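Local coordinates for amino acid adenylation domain-containing protein (Bacillus stratosphericus LAMA 585, PDB 6ULY) that probably selects and adenylates a keto acid as the adenylation domain of a nonribosomal peptide synthetase module, and holds a keto acyl adenylate in its pocket, at residues V98-A101 and P102-E106; L257-M260 and D261-R264; I310-F313 and L314-L317. All coordinates share one frame; numbering follows the deposited sequence.

Overall arrangement
The three contacts follow one another along the chain, and all belong to the AMP-binding part of the protein. Contact 1 lies in the loop between strand 94-97 and helix 109-120, just past the C-terminal end of an inner strand of a seven-stranded mixed sheet. Contacts 2 and 3 lie on helices 255-262 and 307-317, which pack beside a second, nine-stranded mixed sheet. Their centres are about 17 Å apart, and they touch where Leu257 CD1 meets Leu317 CD2 at 3.8 Å. Contact 1 is separate: its centre is about 30 Å from that of contact 2 and about 35 Å from that of contact 3. The set thus samples two of the chain's three sheets, and in contact 3 the side chain of Ile310 is about 10 Å from the bound keto acyl adenylate.

Contact 1: residues V98-A101 and P102-E106; sequences VSAA and PTYRE
Tyr104 OH is gripped by two groups: it accepts the backbone N-H of Ala101 at 3.0 Å from Ala101 N, and it is also hydrogen-bonded to Gln74 OE1 at the end of strand 70-74. The Ala101 bond is moderately bent, with an N-H...O angle of 148°. Because an amide oxygen can only accept, the hydroxyl probably gives its own proton to Gln74, which would fix its rotation. The site is the beta-to-alpha loop of a beta-alpha-beta crossover, running from strand 94-97 into helix 109-120.

Ser99, Ala100 and Ala101 are extended in polyproline-like backbone angles, and the chain then bends at Pro102. Ala101 CA and Tyr104 CA end 6.5 Å apart, close enough for a turn. Tyr104 has CG anti to its own carbonyl carbon (chi1 -62°), which lays the ring back along the chain toward the alanines.

The two alanine methyls meet that ring differently. Ala101 CB sits over one face, 4.0 Å from the centroid of the Tyr104 ring, displaced toward the rim on the hydroxyl side; this is a CH-pi contact. Ala100 CB comes near the ring plane at the edge, 3.1 Å from Tyr104 OH, a tight approach for a methyl. The buried Ala101 methyl also packs on Pro102 CD and on Ala110 and Leu114 of helix 109-120, while Tyr104 reaches Val136 of helix 130-137.

Beyond the proline, the backbone is held by an ST turn. Thr103 OG1 accepts from Arg105 N at 3.2 Å, and the angle of 167° at the hydrogen makes this a straighter bond than the one between Ala101 N and Tyr104 OH.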
ATOM      1  N   VAL A  98       9.099 -18.207   0.555  1.00 44.22           N
ATOM      2  CA  VAL A  98       8.355 -17.487  -0.473  1.00 45.01           C
ATOM      3  C   VAL A  98       8.240 -18.383  -1.697  1.00 50.12           C
ATOM      4  O   VAL A  98       9.208 -19.036  -2.103  1.00 49.70           O
ATOM      5  CB  VAL A  98       9.021 -16.137  -0.823  1.00 50.38           C
ATOM      6  CG1 VAL A  98      10.452 -16.342  -1.283  1.00 46.84           C
ATOM      7  CG2 VAL A  98       8.207 -15.397  -1.884  1.00 48.68           C
ATOM      8  N   SER A  99       7.046 -18.417  -2.278  1.00 55.20           N
ATOM      9  CA  SER A  99       6.810 -19.268  -3.434  1.00 54.90           C
ATOM     10  C   SER A  99       7.694 -18.840  -4.598  1.00 55.60           C
ATOM     11  O   SER A  99       8.090 -17.677  -4.714  1.00 49.54           O
ATOM     12  CB  SER A  99       5.342 -19.208  -3.856  1.00 59.22           C
ATOM     13  OG  SER A  99       4.968 -17.877  -4.166  1.00 76.49           O
ATOM     14  N   ALA A 100       8.007 -19.801  -5.461  1.00 52.53           N
ATOM     15  CA  ALA A 100       8.722 -19.499  -6.686  1.00 52.25           C
ATOM     16  C   ALA A 100       7.830 -18.693  -7.624  1.00 49.47           C
ATOM     17  O   ALA A 100       6.599 -18.753  -7.559  1.00 53.17           O
ATOM     18  CB  ALA A 100       9.180 -20.787  -7.371  1.00 50.54           C
ATOM     19  N   ALA A 101       8.466 -17.927  -8.505  1.00 48.27           N
ATOM     20  CA  ALA A 101       7.716 -17.127  -9.455  1.00 50.76           C
ATOM     21  C   ALA A 101       7.071 -18.023 -10.512  1.00 52.63           C
ATOM     22  O   ALA A 101       7.592 -19.095 -10.831  1.00 47.37           O
ATOM     23  CB  ALA A 101       8.626 -16.105 -10.130  1.00 49.76           C
ATOM     24  N   PRO A 102       5.929 -17.610 -11.070  1.00 59.29           N
ATOM     25  CA  PRO A 102       5.355 -18.376 -12.189  1.00 51.36           C
ATOM     26  C   PRO A 102       6.282 -18.456 -13.387  1.00 54.13           C
ATOM     27  O   PRO A 102       6.234 -19.440 -14.136  1.00 54.01           O
ATOM     28  CB  PRO A 102       4.064 -17.612 -12.515  1.00 57.25           C
ATOM     29  CG  PRO A 102       4.283 -16.232 -11.969  1.00 60.32           C
ATOM     30  CD  PRO A 102       5.133 -16.411 -10.749  1.00 54.89           C
ATOM     31  N   THR A 103       7.126 -17.445 -13.592  1.00 51.44           N
ATOM     32  CA  THR A 103       8.141 -17.476 -14.633  1.00 47.10           C
ATOM     33  C   THR A 103       9.281 -16.548 -14.237  1.00 47.56           C
ATOM     34  O   THR A 103       9.084 -15.572 -13.508  1.00 54.44           O
ATOM     35  CB  THR A 103       7.581 -17.063 -16.002  1.00 52.94           C
ATOM     36  OG1 THR A 103       8.639 -17.057 -16.969  1.00 52.05           O
ATOM     37  CG2 THR A 103       6.947 -15.675 -15.939  1.00 56.97           C
ATOM     38  N   TYR A 104      10.477 -16.869 -14.728  1.00 48.15           N
ATOM     39  CA  TYR A 104      11.672 -16.070 -14.490  1.00 54.24           C
ATOM     40  C   TYR A 104      12.223 -15.460 -15.774  1.00 61.32           C
ATOM     41  O   TYR A 104      13.358 -14.969 -15.777  1.00 62.64           O
ATOM     42  CB  TYR A 104      12.750 -16.925 -13.818  1.00 57.30           C
ATOM     43  CG  TYR A 104      12.355 -17.468 -12.462  1.00 56.58           C
ATOM     44  CD1 TYR A 104      12.809 -16.868 -11.294  1.00 55.82           C
ATOM     45  CD2 TYR A 104      11.528 -18.579 -12.350  1.00 52.05           C
ATOM     46  CE1 TYR A 104      12.453 -17.361 -10.052  1.00 53.92           C
ATOM     47  CE2 TYR A 104      11.164 -19.077 -11.113  1.00 54.63           C
ATOM     48  CZ  TYR A 104      11.631 -18.465  -9.968  1.00 55.17           C
ATOM     49  OH  TYR A 104      11.275 -18.956  -8.733  1.00 57.03           O
ATOM     50  N   ARG A 105      11.453 -15.482 -16.863  1.00 67.99           N
ATOM     51  CA  ARG A 105      11.918 -14.965 -18.143  1.00 71.96           C
ATOM     52  C   ARG A 105      11.636 -13.480 -18.338  1.00 73.24           C
ATOM     53  O   ARG A 105      12.222 -12.873 -19.241  1.00 80.07           O
ATOM     54  CB  ARG A 105      11.273 -15.745 -19.295  1.00 76.24           C
ATOM     55  CG  ARG A 105      12.152 -16.839 -19.896  1.00 88.54           C
ATOM     56  CD  ARG A 105      12.024 -18.161 -19.154  1.00 95.81           C
ATOM     57  NE  ARG A 105      12.632 -19.258 -19.904  1.00104.26           N
ATOM     58  CZ  ARG A 105      12.580 -20.537 -19.541  1.00101.87           C
ATOM     59  NH1 ARG A 105      11.945 -20.890 -18.432  1.00 94.78           N
ATOM     60  NH2 ARG A 105      13.163 -21.465 -20.290  1.00103.16           N
ATOM     61  N   GLU A 106      10.761 -12.882 -17.531  1.00 72.60           N
ATOM     62  CA  GLU A 106      10.436 -11.468 -17.668  1.00 78.27           C
ATOM     63  C   GLU A 106      10.220 -10.855 -16.292  1.00 73.07           C
ATOM     64  O   GLU A 106      10.000 -11.555 -15.301  1.00 70.24           O
ATOM     65  CB  GLU A 106       9.190 -11.253 -18.535  1.00 80.01           C
ATOM     66  CG  GLU A 106       8.599 -12.534 -19.080  1.00 90.64           C
ATOM     67  CD  GLU A 106       7.089 -12.517 -19.071  1.00102.66           C
ATOM     68  OE1 GLU A 106       6.483 -12.419 -20.159  1.00114.44           O
ATOM     69  OE2 GLU A 106       6.507 -12.590 -17.967  1.00 90.04           O
TER

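Contact 2: residues L257-M260 and D261-R264; sequences LDWM and DRYR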
ATOM      1  N   LEU A 257      -9.287 -36.232  -3.239  1.00 43.30           N
ATOM      2  CA  LEU A 257     -10.016 -37.417  -2.803  1.00 50.76           C
ATOM      3  C   LEU A 257      -9.138 -38.660  -2.896  1.00 46.55           C
ATOM      4  O   LEU A 257      -9.011 -39.416  -1.925  1.00 42.56           O
ATOM      5  CB  LEU A 257     -11.289 -37.584  -3.633  1.00 50.16           C
ATOM      6  CG  LEU A 257     -12.269 -36.408  -3.585  1.00 47.27           C
ATOM      7  CD1 LEU A 257     -13.590 -36.793  -4.240  1.00 48.88           C
ATOM      8  CD2 LEU A 257     -12.501 -35.933  -2.160  1.00 50.93           C
ATOM      9  N   ASP A 258      -8.515 -38.884  -4.058  1.00 48.28           N
ATOM     10  CA  ASP A 258      -7.643 -40.045  -4.224  1.00 47.60           C
ATOM     11  C   ASP A 258      -6.610 -40.115  -3.112  1.00 50.20           C
ATOM     12  O   ASP A 258      -6.326 -41.193  -2.572  1.00 50.17           O
ATOM     13  CB  ASP A 258      -6.917 -39.984  -5.569  1.00 50.09           C
ATOM     14  CG  ASP A 258      -7.857 -39.929  -6.743  1.00 43.15           C
ATOM     15  OD1 ASP A 258      -9.077 -40.111  -6.552  1.00 39.34           O
ATOM     16  OD2 ASP A 258      -7.360 -39.695  -7.862  1.00 46.65           O
ATOM     17  N   TRP A 259      -6.015 -38.969  -2.783  1.00 44.97           N
ATOM     18  CA  TRP A 259      -4.930 -38.936  -1.813  1.00 47.57           C
ATOM     19  C   TRP A 259      -5.442 -39.255  -0.414  1.00 46.10           C
ATOM     20  O   TRP A 259      -4.863 -40.085   0.295  1.00 44.84           O
ATOM     21  CB  TRP A 259      -4.253 -37.565  -1.852  1.00 48.69           C
ATOM     22  CG  TRP A 259      -3.504 -37.282  -3.132  1.00 47.35           C
ATOM     23  CD1 TRP A 259      -2.981 -38.199  -4.000  1.00 48.35           C
ATOM     24  CD2 TRP A 259      -3.197 -35.991  -3.685  1.00 46.91           C
ATOM     25  NE1 TRP A 259      -2.362 -37.562  -5.049  1.00 47.53           N
ATOM     26  CE2 TRP A 259      -2.486 -36.208  -4.884  1.00 43.81           C
ATOM     27  CE3 TRP A 259      -3.455 -34.674  -3.282  1.00 47.31           C
ATOM     28  CZ2 TRP A 259      -2.027 -35.161  -5.680  1.00 50.30           C
ATOM     29  CZ3 TRP A 259      -2.999 -33.633  -4.080  1.00 44.63           C
ATOM     30  CH2 TRP A 259      -2.294 -33.885  -5.265  1.00 51.40           C
ATOM     31  N   MET A 260      -6.533 -38.607   0.002  1.00 45.63           N
ATOM     32  CA  MET A 260      -7.114 -38.922   1.301  1.00 48.97           C
ATOM     33  C   MET A 260      -7.413 -40.409   1.414  1.00 46.63           C
ATOM     34  O   MET A 260      -7.239 -41.009   2.480  1.00 43.88           O
ATOM     35  CB  MET A 260      -8.389 -38.115   1.520  1.00 46.80           C
ATOM     36  CG  MET A 260      -8.143 -36.659   1.861  1.00 50.00           C
ATOM     37  SD  MET A 260      -9.607 -35.647   1.590  1.00 52.25           S
ATOM     38  CE  MET A 260     -10.739 -36.304   2.807  1.00 51.56           C
ATOM     39  N   ASP A 261      -7.862 -41.019   0.320  1.00 52.20           N
ATOM     40  CA  ASP A 261      -8.227 -42.430   0.330  1.00 51.21           C
ATOM     41  C   ASP A 261      -6.989 -43.316   0.316  1.00 49.43           C
ATOM     42  O   ASP A 261      -6.874 -44.250   1.115  1.00 53.44           O
ATOM     43  CB  ASP A 261      -9.124 -42.725  -0.873  1.00 53.60           C
ATOM     44  CG  ASP A 261      -9.294 -44.206  -1.131  1.00 49.91           C
ATOM     45  OD1 ASP A 261     -10.319 -44.772  -0.693  1.00 47.88           O
ATOM     46  OD2 ASP A 261      -8.402 -44.797  -1.773  1.00 51.58           O
ATOM     47  N   ARG A 262      -6.038 -43.007  -0.566  1.00 48.81           N
ATOM     48  CA  ARG A 262      -4.875 -43.863  -0.773  1.00 45.44           C
ATOM     49  C   ARG A 262      -3.983 -43.927   0.460  1.00 50.74           C
ATOM     50  O   ARG A 262      -3.332 -44.950   0.694  1.00 47.37           O
ATOM     51  CB  ARG A 262      -4.111 -43.346  -1.991  1.00 51.22           C
ATOM     52  CG  ARG A 262      -2.692 -43.841  -2.214  1.00 48.34           C
ATOM     53  CD  ARG A 262      -2.168 -43.144  -3.472  1.00 52.80           C
ATOM     54  NE  ARG A 262      -0.737 -43.291  -3.714  1.00 55.21           N
ATOM     55  CZ  ARG A 262      -0.040 -42.504  -4.533  1.00 61.77           C
ATOM     56  NH1 ARG A 262      -0.642 -41.508  -5.179  1.00 58.90           N
ATOM     57  NH2 ARG A 262       1.259 -42.702  -4.704  1.00 67.29           N
ATOM     58  N   TYR A 263      -3.941 -42.863   1.261  1.00 56.50           N
ATOM     59  CA  TYR A 263      -3.118 -42.839   2.463  1.00 51.22           C
ATOM     60  C   TYR A 263      -3.944 -42.863   3.740  1.00 46.46           C
ATOM     61  O   TYR A 263      -3.378 -42.769   4.833  1.00 50.66           O
ATOM     62  CB  TYR A 263      -2.204 -41.616   2.444  1.00 52.43           C
ATOM     63  CG  TYR A 263      -1.181 -41.663   1.333  1.00 54.12           C
ATOM     64  CD1 TYR A 263       0.014 -42.354   1.492  1.00 48.19           C
ATOM     65  CD2 TYR A 263      -1.414 -41.026   0.122  1.00 55.45           C
ATOM     66  CE1 TYR A 263       0.953 -42.403   0.479  1.00 51.86           C
ATOM     67  CE2 TYR A 263      -0.480 -41.069  -0.902  1.00 56.22           C
ATOM     68  CZ  TYR A 263       0.701 -41.760  -0.719  1.00 62.09           C
ATOM     69  OH  TYR A 263       1.629 -41.801  -1.739  1.00 57.82           O
ATOM     70  N   ARG A 264      -5.262 -43.014   3.633  1.00 42.50           N
ATOM     71  CA  ARG A 264      -6.137 -43.053   4.799  1.00 48.36           C
ATOM     72  C   ARG A 264      -5.876 -41.851   5.704  1.00 53.35           C
ATOM     73  O   ARG A 264      -5.717 -41.974   6.921  1.00 45.63           O
ATOM     74  CB  ARG A 264      -5.966 -44.369   5.562  1.00 60.76           C
ATOM     75  CG  ARG A 264      -6.201 -45.604   4.705  1.00 67.67           C
ATOM     76  CD  ARG A 264      -6.087 -46.883   5.515  1.00 86.06           C
ATOM     77  NE  ARG A 264      -5.242 -47.877   4.854  1.00106.69           N
ATOM     78  CZ  ARG A 264      -5.625 -48.632   3.828  1.00106.70           C
ATOM     79  NH1 ARG A 264      -6.848 -48.513   3.325  1.00 95.44           N
ATOM     80  NH2 ARG A 264      -4.781 -49.507   3.298  1.00 98.97           N
TER
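Arg262 N donates to Asp258 O at 2.7 Å, the shortest of three i to i+4 backbone bonds that define this last turn of helix 255-262. The others run from Asp261 N to Leu257 O at 3.0 Å and from Tyr263 N to Trp259 O at 3.1 Å. The helix then stops in a Schellman motif, in which the positive phi of Arg264 (52°) goes with two bonds back into the last turn; among the backbone bonds here, Arg264 N reaches Asp261 O at 3.2 Å.

Ring and guanidinium packing comes next. Tyr263 turns its ring edge to the Trp259 carbonyl, with CD2 3.6 Å from Trp259 O, in the plane of the ring. Arg262 has CG anti to its backbone N (chi1 165°) and an extended chain from CG to NE. This carries the guanidinium alongside the tyrosine, with Tyr263 CE2 over one of its faces, and brings NH1 near the edge of the Trp259 indole, 4.2 Å from CD1.

The polar ends find their partners elsewhere. Asp258 OD1 accepts from Trp290 NE1 and Asp261 OD1 from the backbone N of Asp291, while Arg262 NH1 bonds to Asn37 O and Tyr263 OH to Glu41.

In the fold, Trp259, Arg262 and Tyr263 pack on Ile35 of strand 31-35, whereas Trp259 and Met260 cover Leu216 of strand 214-217.

Contact 3: residues I310-F313 and L314-L317; sequences IHRF and LHLL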
ATOM      1  N   ILE A 310     -19.262 -25.483   2.313  1.00 50.77           N
ATOM      2  CA  ILE A 310     -18.885 -26.596   3.176  1.00 51.96           C
ATOM      3  C   ILE A 310     -20.033 -27.590   3.297  1.00 55.50           C
ATOM      4  O   ILE A 310     -19.813 -28.806   3.341  1.00 48.74           O
ATOM      5  CB  ILE A 310     -18.430 -26.084   4.557  1.00 50.52           C
ATOM      6  CG1 ILE A 310     -19.535 -25.270   5.229  1.00 56.99           C
ATOM      7  CG2 ILE A 310     -17.160 -25.258   4.423  1.00 55.43           C
ATOM      8  CD1 ILE A 310     -19.109 -24.629   6.541  1.00 57.42           C
ATOM      9  N   HIS A 311     -21.273 -27.099   3.352  1.00 57.78           N
ATOM     10  CA  HIS A 311     -22.412 -28.004   3.468  1.00 56.17           C
ATOM     11  C   HIS A 311     -22.539 -28.877   2.227  1.00 62.08           C
ATOM     12  O   HIS A 311     -22.741 -30.093   2.326  1.00 56.08           O
ATOM     13  CB  HIS A 311     -23.698 -27.213   3.698  1.00 54.42           C
ATOM     14  CG  HIS A 311     -24.907 -28.077   3.879  1.00 76.18           C
ATOM     15  ND1 HIS A 311     -25.930 -28.132   2.955  1.00 78.42           N
ATOM     16  CD2 HIS A 311     -25.250 -28.934   4.871  1.00 77.35           C
ATOM     17  CE1 HIS A 311     -26.854 -28.978   3.375  1.00 82.13           C
ATOM     18  NE2 HIS A 311     -26.467 -29.477   4.535  1.00 82.13           N
ATOM     19  N   ARG A 312     -22.427 -28.270   1.043  1.00 59.68           N
ATOM     20  CA  ARG A 312     -22.463 -29.052  -0.189  1.00 59.72           C
ATOM     21  C   ARG A 312     -21.293 -30.025  -0.244  1.00 53.81           C
ATOM     22  O   ARG A 312     -21.441 -31.165  -0.696  1.00 57.15           O
ATOM     23  CB  ARG A 312     -22.447 -28.119  -1.401  1.00 60.38           C
ATOM     24  CG  ARG A 312     -22.618 -28.820  -2.739  1.00 65.46           C
ATOM     25  CD  ARG A 312     -24.040 -29.323  -2.921  1.00 83.02           C
ATOM     26  NE  ARG A 312     -24.123 -30.385  -3.920  1.00 95.50           N
ATOM     27  CZ  ARG A 312     -25.231 -31.066  -4.195  1.00103.82           C
ATOM     28  NH1 ARG A 312     -26.359 -30.797  -3.548  1.00112.23           N
ATOM     29  NH2 ARG A 312     -25.213 -32.017  -5.119  1.00 93.37           N
ATOM     30  N   PHE A 313     -20.121 -29.589   0.216  1.00 51.64           N
ATOM     31  CA  PHE A 313     -18.952 -30.459   0.247  1.00 48.81           C
ATOM     32  C   PHE A 313     -19.213 -31.692   1.104  1.00 51.34           C
ATOM     33  O   PHE A 313     -18.890 -32.817   0.708  1.00 48.02           O
ATOM     34  CB  PHE A 313     -17.758 -29.665   0.776  1.00 49.08           C
ATOM     35  CG  PHE A 313     -16.445 -30.377   0.680  1.00 42.08           C
ATOM     36  CD1 PHE A 313     -16.017 -31.210   1.701  1.00 39.15           C
ATOM     37  CD2 PHE A 313     -15.612 -30.171  -0.407  1.00 38.70           C
ATOM     38  CE1 PHE A 313     -14.797 -31.842   1.626  1.00 36.80           C
ATOM     39  CE2 PHE A 313     -14.391 -30.798  -0.487  1.00 39.05           C
ATOM     40  CZ  PHE A 313     -13.982 -31.639   0.531  1.00 42.45           C
ATOM     41  N   LEU A 314     -19.805 -31.496   2.286  1.00 50.24           N
ATOM     42  CA  LEU A 314     -20.096 -32.624   3.166  1.00 56.20           C
ATOM     43  C   LEU A 314     -21.190 -33.510   2.582  1.00 53.83           C
ATOM     44  O   LEU A 314     -21.158 -34.737   2.742  1.00 53.54           O
ATOM     45  CB  LEU A 314     -20.501 -32.117   4.549  1.00 53.52           C
ATOM     46  CG  LEU A 314     -19.444 -31.313   5.312  1.00 52.54           C
ATOM     47  CD1 LEU A 314     -20.076 -30.591   6.495  1.00 52.38           C
ATOM     48  CD2 LEU A 314     -18.306 -32.214   5.777  1.00 45.24           C
ATOM     49  N   HIS A 315     -22.168 -32.905   1.908  1.00 52.68           N
ATOM     50  CA  HIS A 315     -23.252 -33.674   1.308  1.00 56.93           C
ATOM     51  C   HIS A 315     -22.741 -34.517   0.146  1.00 57.40           C
ATOM     52  O   HIS A 315     -23.042 -35.713   0.051  1.00 57.41           O
ATOM     53  CB  HIS A 315     -24.358 -32.720   0.852  1.00 63.80           C
ATOM     54  CG  HIS A 315     -25.581 -33.404   0.326  1.00 75.42           C
ATOM     55  ND1 HIS A 315     -25.842 -33.529  -1.022  1.00 73.99           N
ATOM     56  CD2 HIS A 315     -26.624 -33.984   0.966  1.00 85.45           C
ATOM     57  CE1 HIS A 315     -26.988 -34.165  -1.190  1.00 76.31           C
ATOM     58  NE2 HIS A 315     -27.483 -34.452   0.001  1.00 76.18           N
ATOM     59  N   LEU A 316     -21.941 -33.913  -0.737  1.00 54.73           N
ATOM     60  CA  LEU A 316     -21.439 -34.635  -1.901  1.00 57.84           C
ATOM     61  C   LEU A 316     -20.584 -35.827  -1.492  1.00 56.49           C
ATOM     62  O   LEU A 316     -20.627 -36.881  -2.139  1.00 47.59           O
ATOM     63  CB  LEU A 316     -20.629 -33.698  -2.797  1.00 54.53           C
ATOM     64  CG  LEU A 316     -21.407 -32.747  -3.708  1.00 67.20           C
ATOM     65  CD1 LEU A 316     -20.459 -31.765  -4.374  1.00 63.73           C
ATOM     66  CD2 LEU A 316     -22.187 -33.514  -4.758  1.00 75.12           C
ATOM     67  N   LEU A 317     -19.791 -35.679  -0.434  1.00 50.22           N
ATOM     68  CA  LEU A 317     -18.825 -36.699  -0.048  1.00 52.75           C
ATOM     69  C   LEU A 317     -19.334 -37.633   1.044  1.00 45.16           C
ATOM     70  O   LEU A 317     -18.619 -38.568   1.415  1.00 44.61           O
ATOM     71  CB  LEU A 317     -17.521 -36.040   0.410  1.00 45.65           C
ATOM     72  CG  LEU A 317     -16.782 -35.210  -0.640  1.00 49.99           C
ATOM     73  CD1 LEU A 317     -15.479 -34.677  -0.062  1.00 50.64           C
ATOM     74  CD2 LEU A 317     -16.514 -36.018  -1.901  1.00 52.58           C
TER
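Helix 307-317 is the crossover helix of a beta-alpha-beta unit, and on its inner side Leu317 packs one turn above Phe313. Leu317 CD1 lies over a face of the Phe313 ring, 3.7 Å from the centroid and 29° off the normal, in a CH-pi contact. It sits toward the outer rim, 3.4 Å from both CE1 and CZ of Phe313. The same ring meets Phe275 of helix 272-279 edge-to-face.

On the outer side Arg312 bends at chi2 (72°), which carries its guanidinium forward along the helix, to His315 and Leu316. Arg312 NH2 touches Leu316 CD2 at 3.4 Å. His315 ND1 stands over one guanidinium face, 3.8 Å from Arg312 NH1, with the two planes 46° apart. Arg312 NH2 finds its charge partner in Glu282, a salt bridge that probably fixes the group.

Four successive i to i+4 backbone bonds, from Leu314 N to Ile310 O through Leu317 N to Phe313 O, carry this spacing. Ile310, Phe313 and Leu314 all rest on Ile327 of strand 327-333, and Phe313 also touches Met298 of strand 297-301: an apolar helix face laid on two adjacent parallel strands, as in a classical beta-alpha-beta crossover.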